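PDB 3DZD: transcriptional regulator (NtrC family) from Aquifex aeolicus, which probably uses ATP hydrolysis by its AAA+ domain to activate sigma54-dependent transcription, under the control of a receiver domain. Local coordinates for residues L199-E203 with F251-G256. Numbering follows the deposited sequence.
Sequences LFGHE and FTRLGG
Phe200, the last residue of helix 195-200, turns the edge of its ring toward the face of Phe251 in an offset edge-to-face pair, with the ring planes at 72° and the centroids 5.7 Å apart. The edge touches through CD1, which comes within 3.5 Å of Phe251 CD1, while Phe251 CB lies in the plane of the Phe200 ring. A chi1 of -66°, with CG beside the backbone N and opposite the carbonyl carbon, carries the ring to Phe251. Phe200 O meets the Arg253 side chain, with CG at 3.3 Å. An alanine at Phe200 would remove this edge and is likely to leave the face of Phe251 poorly covered and Lys241 without its cation-pi partner.

Beyond the rings the chain leaves the helix at Gly201, with positive phi, and the contact passes to the backbone. Leu254 N donates a nearly straight bond (171°) to Gly201 O at 2.9 Å, part of a single beta bridge between His202 and Leu254; the return bond, Glu203 N to Leu254 O at 3.3 Å, is weak. The far end is looser. Partly exposed Glu203 is poorly ordered; as modelled, its side chain bends at chi2, bringing OE1 close to the backbone of Gly256 without a hydrogen bond, and OE1 stays 5.6 Å from Arg253 NH1.

Arg253 instead forms a salt bridge with Glu219, and a long, weak ion pair reaches Asp72 of the second subunit. The residues join the helix leading into the GAFTGA loop, characteristic of sigma54 activators, to the loop between strands 250-251 and 260-261. Helix 236-248 packs on both phenylalanines through Val245, helix 217-220 adds Leu218, and strand 214-215 pairs with His202 through Lys214.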
loop_
_atom_site.group_PDB
_atom_site.type_symbol
_atom_site.label_atom_id
_atom_site.label_comp_id
_atom_site.label_asym_id
_atom_site.label_seq_id
_atom_site.Cartn_x
_atom_site.Cartn_y
_atom_site.Cartn_z
ATOM N N LEU A 199 -4.496 -4.668 -18.520
ATOM C CA LEU A 199 -3.340 -3.854 -18.861
ATOM C C LEU A 199 -3.730 -2.418 -19.188
ATOM O O LEU A 199 -3.136 -1.470 -18.670
ATOM C CB LEU A 199 -2.605 -4.450 -20.069
ATOM C CG LEU A 199 -1.523 -5.502 -19.842
ATOM C CD1 LEU A 199 -0.873 -5.887 -21.170
ATOM C CD2 LEU A 199 -0.476 -4.988 -18.873
ATOM N N PHE A 200 -4.721 -2.270 -20.062
ATOM C CA PHE A 200 -5.062 -0.970 -20.635
ATOM C C PHE A 200 -6.169 -0.236 -19.887
ATOM O O PHE A 200 -6.376 0.956 -20.086
ATOM C CB PHE A 200 -5.435 -1.129 -22.109
ATOM C CG PHE A 200 -4.288 -1.561 -22.967
ATOM C CD1 PHE A 200 -3.415 -0.626 -23.500
ATOM C CD2 PHE A 200 -4.067 -2.902 -23.223
ATOM C CE1 PHE A 200 -2.348 -1.020 -24.281
ATOM C CE2 PHE A 200 -3.002 -3.305 -24.004
ATOM C CZ PHE A 200 -2.139 -2.363 -24.534
ATOM N N GLY A 201 -6.875 -0.943 -19.021
ATOM C CA GLY A 201 -7.990 -0.342 -18.322
ATOM C C GLY A 201 -9.102 0.001 -19.290
ATOM O O GLY A 201 -8.925 -0.060 -20.512
ATOM N N HIS A 202 -10.257 0.358 -18.747
ATOM C CA HIS A 202 -11.402 0.713 -19.572
ATOM C C HIS A 202 -12.041 1.994 -19.063
ATOM O O HIS A 202 -11.839 2.388 -17.915
ATOM C CB HIS A 202 -12.424 -0.425 -19.591
ATOM C CG HIS A 202 -12.755 -0.963 -18.234
ATOM N ND1 HIS A 202 -13.817 -0.499 -17.488
ATOM C CD2 HIS A 202 -12.164 -1.925 -17.488
ATOM C CE1 HIS A 202 -13.866 -1.152 -16.341
ATOM N NE2 HIS A 202 -12.873 -2.023 -16.316
ATOM N N GLU A 203 -12.812 2.644 -19.921
ATOM C CA GLU A 203 -13.406 3.915 -19.561
ATOM C C GLU A 203 -14.601 4.216 -20.446
ATOM O O GLU A 203 -14.451 4.382 -21.656
ATOM C CB GLU A 203 -12.352 5.020 -19.660
ATOM C CG GLU A 203 -12.905 6.420 -19.770
ATOM C CD GLU A 203 -12.930 6.904 -21.200
ATOM O OE1 GLU A 203 -12.170 6.345 -22.020
ATOM O OE2 GLU A 203 -13.704 7.838 -21.503
ATOM N N PHE A 251 -0.124 4.983 -24.489
ATOM C CA PHE A 251 -1.210 4.093 -24.875
ATOM C C PHE A 251 -2.560 4.764 -24.634
ATOM O O PHE A 251 -2.631 5.908 -24.190
ATOM C CB PHE A 251 -1.144 2.781 -24.090
ATOM C CG PHE A 251 -1.612 2.904 -22.675
ATOM C CD1 PHE A 251 -2.939 2.673 -22.350
ATOM C CD2 PHE A 251 -0.731 3.257 -21.672
ATOM C CE1 PHE A 251 -3.379 2.795 -21.051
ATOM C CE2 PHE A 251 -1.163 3.382 -20.361
ATOM C CZ PHE A 251 -2.485 3.148 -20.049
ATOM N N THR A 252 -3.632 4.040 -24.923
ATOM C CA THR A 252 -4.972 4.537 -24.662
ATOM C C THR A 252 -5.771 3.435 -23.989
ATOM O O THR A 252 -5.442 2.257 -24.124
ATOM C CB THR A 252 -5.659 4.965 -25.962
ATOM O OG1 THR A 252 -5.653 3.871 -26.888
ATOM C CG2 THR A 252 -4.918 6.138 -26.584
ATOM N N ARG A 253 -6.803 3.808 -23.245
ATOM C CA ARG A 253 -7.643 2.810 -22.602
ATOM C C ARG A 253 -8.529 2.105 -23.624
ATOM O O ARG A 253 -8.586 2.497 -24.796
ATOM C CB ARG A 253 -8.501 3.449 -21.519
ATOM C CG ARG A 253 -7.699 3.998 -20.347
ATOM C CD ARG A 253 -8.617 4.357 -19.200
ATOM N NE ARG A 253 -7.899 4.751 -17.993
ATOM C CZ ARG A 253 -7.558 6.002 -17.700
ATOM N NH1 ARG A 253 -7.856 6.987 -18.541
ATOM N NH2 ARG A 253 -6.918 6.268 -16.570
ATOM N N LEU A 254 -9.201 1.050 -23.181
ATOM C CA LEU A 254 -10.223 0.417 -24.001
ATOM C C LEU A 254 -11.446 1.322 -24.007
ATOM O O LEU A 254 -12.081 1.532 -22.971
ATOM C CB LEU A 254 -10.598 -0.966 -23.455
ATOM C CG LEU A 254 -9.513 -2.046 -23.419
ATOM C CD1 LEU A 254 -10.123 -3.393 -23.040
ATOM C CD2 LEU A 254 -8.755 -2.137 -24.751
ATOM N N GLY A 255 -11.762 1.870 -25.174
ATOM C CA GLY A 255 -12.939 2.704 -25.320
ATOM C C GLY A 255 -12.626 4.184 -25.339
ATOM O O GLY A 255 -13.459 4.992 -25.746
ATOM N N GLY A 256 -11.423 4.541 -24.902
ATOM C CA GLY A 256 -11.016 5.933 -24.845
ATOM C C GLY A 256 -10.019 6.316 -25.918
ATOM O O GLY A 256 -9.423 5.453 -26.564
#